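Local coordinates for protein D-alanyl transferase DltD (Enterococcus faecium TX0133A04, PDB 6PFX) that probably transfers D-alanine in the D-alanylation of lipoteichoic acid at the cell surface of this Gram-positive bacterium, at residues A[274-277]-A[278-281]; A[248-251]-A[252-256]; A[223-226]-A[227-230]. All coordinates share one frame; numbering follows the deposited sequence.

Contact 1 (A[274-277]-A[278-281])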
# COMPACT_ATOMS: atom_id res chain seq x y z
N ASP A 274 9.52 -8.63 0.58
CA ASP A 274 9.28 -7.39 -0.15
C ASP A 274 8.81 -6.30 0.81
O ASP A 274 9.23 -5.14 0.70
CB ASP A 274 8.25 -7.58 -1.27
CG ASP A 274 8.71 -8.52 -2.38
OD1 ASP A 274 9.88 -8.96 -2.40
OD2 ASP A 274 7.89 -8.83 -3.26
N PHE A 275 7.93 -6.65 1.76
CA PHE A 275 7.46 -5.70 2.76
C PHE A 275 8.62 -5.21 3.63
O PHE A 275 8.65 -4.03 4.01
CB PHE A 275 6.37 -6.38 3.63
CG PHE A 275 5.72 -5.45 4.62
CD1 PHE A 275 4.94 -4.43 4.18
CD2 PHE A 275 5.87 -5.63 5.98
CE1 PHE A 275 4.36 -3.56 5.05
CE2 PHE A 275 5.27 -4.75 6.87
CZ PHE A 275 4.52 -3.71 6.40
N GLN A 276 9.60 -6.07 3.89
CA GLN A 276 10.77 -5.64 4.64
C GLN A 276 11.52 -4.51 3.94
O GLN A 276 12.12 -3.66 4.60
CB GLN A 276 11.71 -6.82 4.91
CG GLN A 276 12.88 -6.43 5.80
CD GLN A 276 12.51 -5.95 7.20
OE1 GLN A 276 11.42 -6.20 7.73
NE2 GLN A 276 13.45 -5.25 7.81
N LEU A 277 11.51 -4.49 2.60
CA LEU A 277 12.10 -3.37 1.88
C LEU A 277 11.42 -2.06 2.26
O LEU A 277 12.08 -1.05 2.52
CB LEU A 277 11.98 -3.58 0.38
CG LEU A 277 12.84 -4.68 -0.25
CD1 LEU A 277 12.47 -4.88 -1.70
CD2 LEU A 277 14.29 -4.25 -0.17
N VAL A 278 10.08 -2.06 2.27
CA VAL A 278 9.32 -0.89 2.69
C VAL A 278 9.74 -0.45 4.09
O VAL A 278 9.97 0.74 4.32
CB VAL A 278 7.81 -1.21 2.63
CG1 VAL A 278 7.01 -0.15 3.32
CG2 VAL A 278 7.36 -1.43 1.18
N LEU A 279 9.80 -1.39 5.04
CA LEU A 279 10.19 -1.05 6.41
C LEU A 279 11.61 -0.49 6.48
O LEU A 279 11.88 0.46 7.23
CB LEU A 279 10.06 -2.29 7.29
CG LEU A 279 8.66 -2.90 7.38
CD1 LEU A 279 8.63 -3.98 8.47
CD2 LEU A 279 7.62 -1.82 7.65
N ASP A 280 12.53 -1.07 5.71
CA ASP A 280 13.89 -0.57 5.65
C ASP A 280 13.91 0.90 5.26
O ASP A 280 14.57 1.72 5.90
CB ASP A 280 14.66 -1.44 4.65
CG ASP A 280 16.16 -1.22 4.67
OD1 ASP A 280 16.63 -0.32 3.94
OD2 ASP A 280 16.87 -1.98 5.37
N GLN A 281 13.17 1.26 4.21
CA GLN A 281 13.19 2.63 3.73
C GLN A 281 12.44 3.57 4.68
O GLN A 281 12.88 4.70 4.90
CB GLN A 281 12.64 2.70 2.31
CG GLN A 281 12.83 4.04 1.62
CD GLN A 281 14.28 4.36 1.31
OE1 GLN A 281 15.15 3.50 1.36
NE2 GLN A 281 14.55 5.62 0.99
O HOH W 1 16.15 -4.27 6.93

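Contact 2 (A[248-251]-A[252-256])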
# COMPACT_ATOMS: atom_id res chain seq x y z
N HIS A 248 -21.17 -7.63 -11.31
CA HIS A 248 -20.14 -7.70 -12.34
C HIS A 248 -19.04 -8.70 -12.04
O HIS A 248 -18.40 -9.19 -12.97
CB HIS A 248 -19.51 -6.32 -12.57
CG HIS A 248 -20.48 -5.29 -13.07
ND1 HIS A 248 -20.24 -3.94 -13.01
CD2 HIS A 248 -21.70 -5.43 -13.66
CE1 HIS A 248 -21.27 -3.29 -13.53
NE2 HIS A 248 -22.17 -4.17 -13.93
N ARG A 249 -18.80 -9.03 -10.77
CA ARG A 249 -17.66 -9.86 -10.43
C ARG A 249 -18.00 -11.20 -9.80
O ARG A 249 -17.15 -12.10 -9.84
CB ARG A 249 -16.70 -9.10 -9.50
CG ARG A 249 -16.16 -7.81 -10.13
CD ARG A 249 -14.91 -7.31 -9.43
NE ARG A 249 -13.83 -8.28 -9.47
CZ ARG A 249 -12.95 -8.39 -10.47
NH1 ARG A 249 -13.02 -7.59 -11.52
NH2 ARG A 249 -12.00 -9.31 -10.40
N ILE A 250 -19.19 -11.37 -9.22
CA ILE A 250 -19.52 -12.55 -8.42
C ILE A 250 -20.64 -13.38 -9.05
O ILE A 250 -20.55 -14.61 -9.14
CB ILE A 250 -19.86 -12.18 -6.96
CG1 ILE A 250 -18.72 -11.44 -6.26
CG2 ILE A 250 -20.25 -13.46 -6.20
CD1 ILE A 250 -17.43 -12.23 -6.20
N ARG A 251 -21.72 -12.71 -9.47
CA ARG A 251 -22.97 -13.42 -9.78
C ARG A 251 -22.76 -14.55 -10.79
O ARG A 251 -23.30 -15.64 -10.61
CB ARG A 251 -24.01 -12.43 -10.30
CG ARG A 251 -25.34 -13.07 -10.62
CD ARG A 251 -26.38 -12.06 -11.07
NE ARG A 251 -27.67 -12.73 -11.27
CZ ARG A 251 -28.83 -12.11 -11.43
NH1 ARG A 251 -28.89 -10.78 -11.42
NH2 ARG A 251 -29.93 -12.82 -11.61
N ALA A 252 -21.98 -14.30 -11.84
CA ALA A 252 -21.87 -15.29 -12.91
C ALA A 252 -21.22 -16.58 -12.43
O ALA A 252 -21.47 -17.65 -12.99
CB ALA A 252 -21.07 -14.72 -14.08
N HIS A 253 -20.39 -16.50 -11.39
CA HIS A 253 -19.64 -17.65 -10.88
C HIS A 253 -20.03 -18.01 -9.46
O HIS A 253 -19.31 -18.78 -8.81
CB HIS A 253 -18.14 -17.35 -10.95
CG HIS A 253 -17.65 -17.06 -12.33
ND1 HIS A 253 -17.81 -17.94 -13.38
CD2 HIS A 253 -17.01 -15.98 -12.85
CE1 HIS A 253 -17.30 -17.41 -14.48
NE2 HIS A 253 -16.80 -16.22 -14.18
N GLU A 254 -21.15 -17.49 -8.96
CA GLU A 254 -21.37 -17.54 -7.52
C GLU A 254 -21.46 -18.97 -6.99
O GLU A 254 -20.89 -19.22 -5.91
CB GLU A 254 -22.58 -16.68 -7.14
CG GLU A 254 -22.77 -16.54 -5.63
CD GLU A 254 -23.72 -17.57 -5.04
OE1 GLU A 254 -23.93 -17.53 -3.81
OE2 GLU A 254 -24.25 -18.42 -5.79
N PRO A 255 -22.09 -19.93 -7.67
CA PRO A 255 -22.09 -21.31 -7.14
C PRO A 255 -20.69 -21.90 -7.00
O PRO A 255 -20.40 -22.55 -5.98
CB PRO A 255 -22.93 -22.08 -8.16
CG PRO A 255 -23.78 -21.04 -8.82
CD PRO A 255 -22.94 -19.79 -8.86
N GLU A 256 -19.84 -21.71 -8.01
CA GLU A 256 -18.50 -22.27 -8.04
C GLU A 256 -17.60 -21.67 -6.98
O GLU A 256 -16.59 -22.28 -6.62
CB GLU A 256 -17.91 -22.00 -9.43
CG GLU A 256 -18.58 -22.77 -10.58
CD GLU A 256 -19.98 -22.26 -10.95
OE1 GLU A 256 -20.31 -21.09 -10.68
OE2 GLU A 256 -20.76 -23.06 -11.52

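Contact 3 (A[223-226]-A[227-230])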
# COMPACT_ATOMS: atom_id res chain seq x y z
N SER A 223 -21.21 7.29 11.66
CA SER A 223 -21.45 5.85 11.68
C SER A 223 -22.87 5.53 11.21
O SER A 223 -23.07 4.60 10.42
CB SER A 223 -21.23 5.34 13.10
OG SER A 223 -21.54 3.97 13.20
N ILE A 224 -23.85 6.29 11.70
CA ILE A 224 -25.23 6.09 11.27
C ILE A 224 -25.35 6.26 9.77
O ILE A 224 -26.01 5.46 9.09
CB ILE A 224 -26.16 7.06 12.03
CG1 ILE A 224 -26.31 6.61 13.48
CG2 ILE A 224 -27.51 7.15 11.34
CD1 ILE A 224 -26.89 7.68 14.36
N LEU A 225 -24.71 7.29 9.22
CA LEU A 225 -24.76 7.53 7.79
C LEU A 225 -24.07 6.40 7.03
O LEU A 225 -24.57 5.94 6.00
CB LEU A 225 -24.14 8.88 7.45
CG LEU A 225 -24.05 9.23 5.97
CD1 LEU A 225 -25.40 9.43 5.36
CD2 LEU A 225 -23.19 10.47 5.76
N ALA A 226 -22.93 5.93 7.54
CA ALA A 226 -22.23 4.83 6.88
C ALA A 226 -23.09 3.57 6.86
O ALA A 226 -23.09 2.82 5.87
CB ALA A 226 -20.88 4.56 7.55
N ASN A 227 -23.80 3.30 7.95
CA ASN A 227 -24.69 2.14 7.99
C ASN A 227 -25.86 2.33 7.03
O ASN A 227 -26.28 1.37 6.37
CB ASN A 227 -25.20 1.91 9.41
CG ASN A 227 -24.17 1.27 10.30
OD1 ASN A 227 -23.27 0.56 9.84
ND2 ASN A 227 -24.32 1.48 11.60
N GLN A 228 -26.39 3.55 6.92
CA GLN A 228 -27.50 3.78 6.00
C GLN A 228 -27.06 3.59 4.55
O GLN A 228 -27.74 2.92 3.77
CB GLN A 228 -28.10 5.17 6.18
CG GLN A 228 -28.79 5.39 7.50
CD GLN A 228 -29.10 6.86 7.77
OE1 GLN A 228 -28.48 7.75 7.19
NE2 GLN A 228 -30.05 7.12 8.66
N ILE A 229 -25.90 4.14 4.19
CA ILE A 229 -25.41 4.00 2.83
C ILE A 229 -25.06 2.54 2.55
O ILE A 229 -25.43 1.99 1.50
CB ILE A 229 -24.23 4.95 2.59
CG1 ILE A 229 -24.71 6.41 2.71
CG2 ILE A 229 -23.61 4.71 1.24
CD1 ILE A 229 -23.59 7.44 2.69
N GLY A 230 -24.37 1.88 3.48
CA GLY A 230 -24.03 0.48 3.27
C GLY A 230 -25.27 -0.37 3.05
O GLY A 230 -25.31 -1.20 2.15

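Contact 1 (A[274-277]-A[278-281])
Phe275 and Leu279, one helical turn apart on helix 271-284, make the apolar part of this contact. Both methyls of Leu279 meet the CE2 side of the ring: CD1 of Leu279 lies 3.8 Å from CE2 of Phe275, while CD2 of Leu279 is near both CE2 and CZ. The approach of CD1 is oblique to the ring. Phe275 reaches this place because its CG is anti to the backbone N (chi1 -175°), which carries the ring forward along the helix. Leu322 of helix 308-323 packs on both residues, and Ile318 on the ring.

Polar side chains take another flank. Gln276 bends at its second torsion (62°), and its side chain crosses that of Leu279 at about a right angle, with OE1 of Gln276 3.6 Å from CD1 of Leu279. This is a van der Waals touch; OE1 finds its hydrogen bond with Gln321, and NE2 with Gln325. The same NE2 of Gln276 also donates to a water at 3.0 Å. That water in turn donates to OD2 of Asp280, bridging positions i and i+4, and the other carboxylate oxygen, OD1, forms a salt bridge with Lys284. With OE1 and NE2 of Gln276 both hydrogen-bonded, the flip of this buried amide is fixed.

Backbone bonds bind the two halves together. Leu279 N donates to Phe275 O at 3.1 Å, and Asp280 N to Gln276 O at 2.8 Å. Gln281 N completes the series by donating to Leu277 O at 3.1 Å.

Regular i to i+4 bonding, with apolar and polar pairs at the same spacing, is the mark of an alpha-helix, here a buried one packed among helices 79-89, 138-147 and 308-323 and leading into strand 288-293 of the parallel sheet.

Contact 2 (A[248-251]-A[252-256])
Ile250 and Glu254 meet through their aliphatic parts between helix 243-250 and the short, weakly bonded helix 254-257. The gamma methyl CG2 of Ile250 comes within 4.0 Å of CG of Glu254, and it is almost as near to CB. The two side chains pass at a slant. In Glu254, CG stands anti to the backbone N (chi1 -173°), which sets the methylene beside the isoleucine; a bend at the second torsion then leads the carboxylate away. What touches Ile250 is therefore the hydrocarbon portion of a charged residue. Phe245 and Leu241 also pack on the isoleucine, and Phe239 and Tyr246 on Glu254.

Arg251 is turned differently: its CB brushes the following peptide, but the chain runs out fully extended from CG to NE, with its side chain against Tyr246. His253 brings CB to 4.1 Å from Ile250 O, and the residue is exposed.

The backbone shows how irregular the junction is. After a wider pi-type turn at 248-250, His253 N donates to Ile250 O at 2.9 Å, an i to i+3 bond. Glu254 N lies equally close to Ile250 O, yet its direction is poor for bonding there. It donates instead to Arg251 O at 3.3 Å, along a straight N-H...O line of 165° but from well above the carbonyl plane, 73° out of it. Beyond this, Glu254 O is taken by the hydroxyl of Tyr303.

Consecutive i to i+3 bonds, both with donors off the lone-pair directions, imply that residues 250-254 form a tightened turn held by modest backbone bonding. Its side-chain contact uses the hydrocarbon part of an acid and leaves the charge outside the pair.

Contact 3 (A[223-226]-A[227-230])
This is an i to i+4 contact on one alpha-helix, 219-233, at the periphery of a fold assigned to the SGNH-hydrolase clan. One face of the helix lies on helix 351-365, where Ala226 and Ile229 meet Trp351, while Ile224 and Gln228 are on the exposed side.

Four successive backbone bonds define the helix: the N atoms of Asn227, Gln228, Ile229 and Gly230 donate to the O atoms of Ser223, Ile224, Leu225 and Ala226, in that order, each at 2.9 Å. The straightest is Ile229 N to Leu225 O, with an N-H...O angle of 168°.

The side chains follow the same spacing. Leu225 and Ile229 provide the apolar pair: CG and CD1 of Leu225 both lie 3.8 Å from CD1 of Ile229. Leu225 CG, anti to the backbone N (chi1 176°), swings the isobutyl group forward to meet that methyl, and Phe54 packs on the same leucine.

On the exposed side, Ile224 and Gln228 run alongside each other, pointing the same way, and the branch methyl CG2 of Ile224 rests 3.7 Å from NE2 of Gln228, so the amide end lies against the aliphatic branch. Gln228 also crosses Leu225 at about a right angle.

The amide of Asn227 leans back over the preceding turn, its CG 3.5 Å from Ser223 O. Ser223 OG has its own hydrogen bond, with Lys352 NZ, a residue that also touches Asn227. Between the two side chains themselves there is only proximity: ND2 of Asn227 stands 4.1 Å from OG of Ser223.

In the fold
Along the chain the order is contact 3, contact 2, contact 1, all within the DltD region of the protein. Contact 3 lies on helix 219-233, and contact 2 runs from the next helix, 243-250, into helix 254-257; their centres are about 26 Å apart and their nearest atoms about 15 Å. Contact 1, on helix 271-284, is across the chain's centre from both, its centre about 36 Å from either. No two contacts touch. The polypeptide thus passes from two peripheral helical elements into a buried helix that precedes strand 288-293 of the five-stranded parallel sheet. Contacts 1 and 3 share regular i to i+4 bonding, one buried and one peripheral, whereas contact 2 marks an irregular junction.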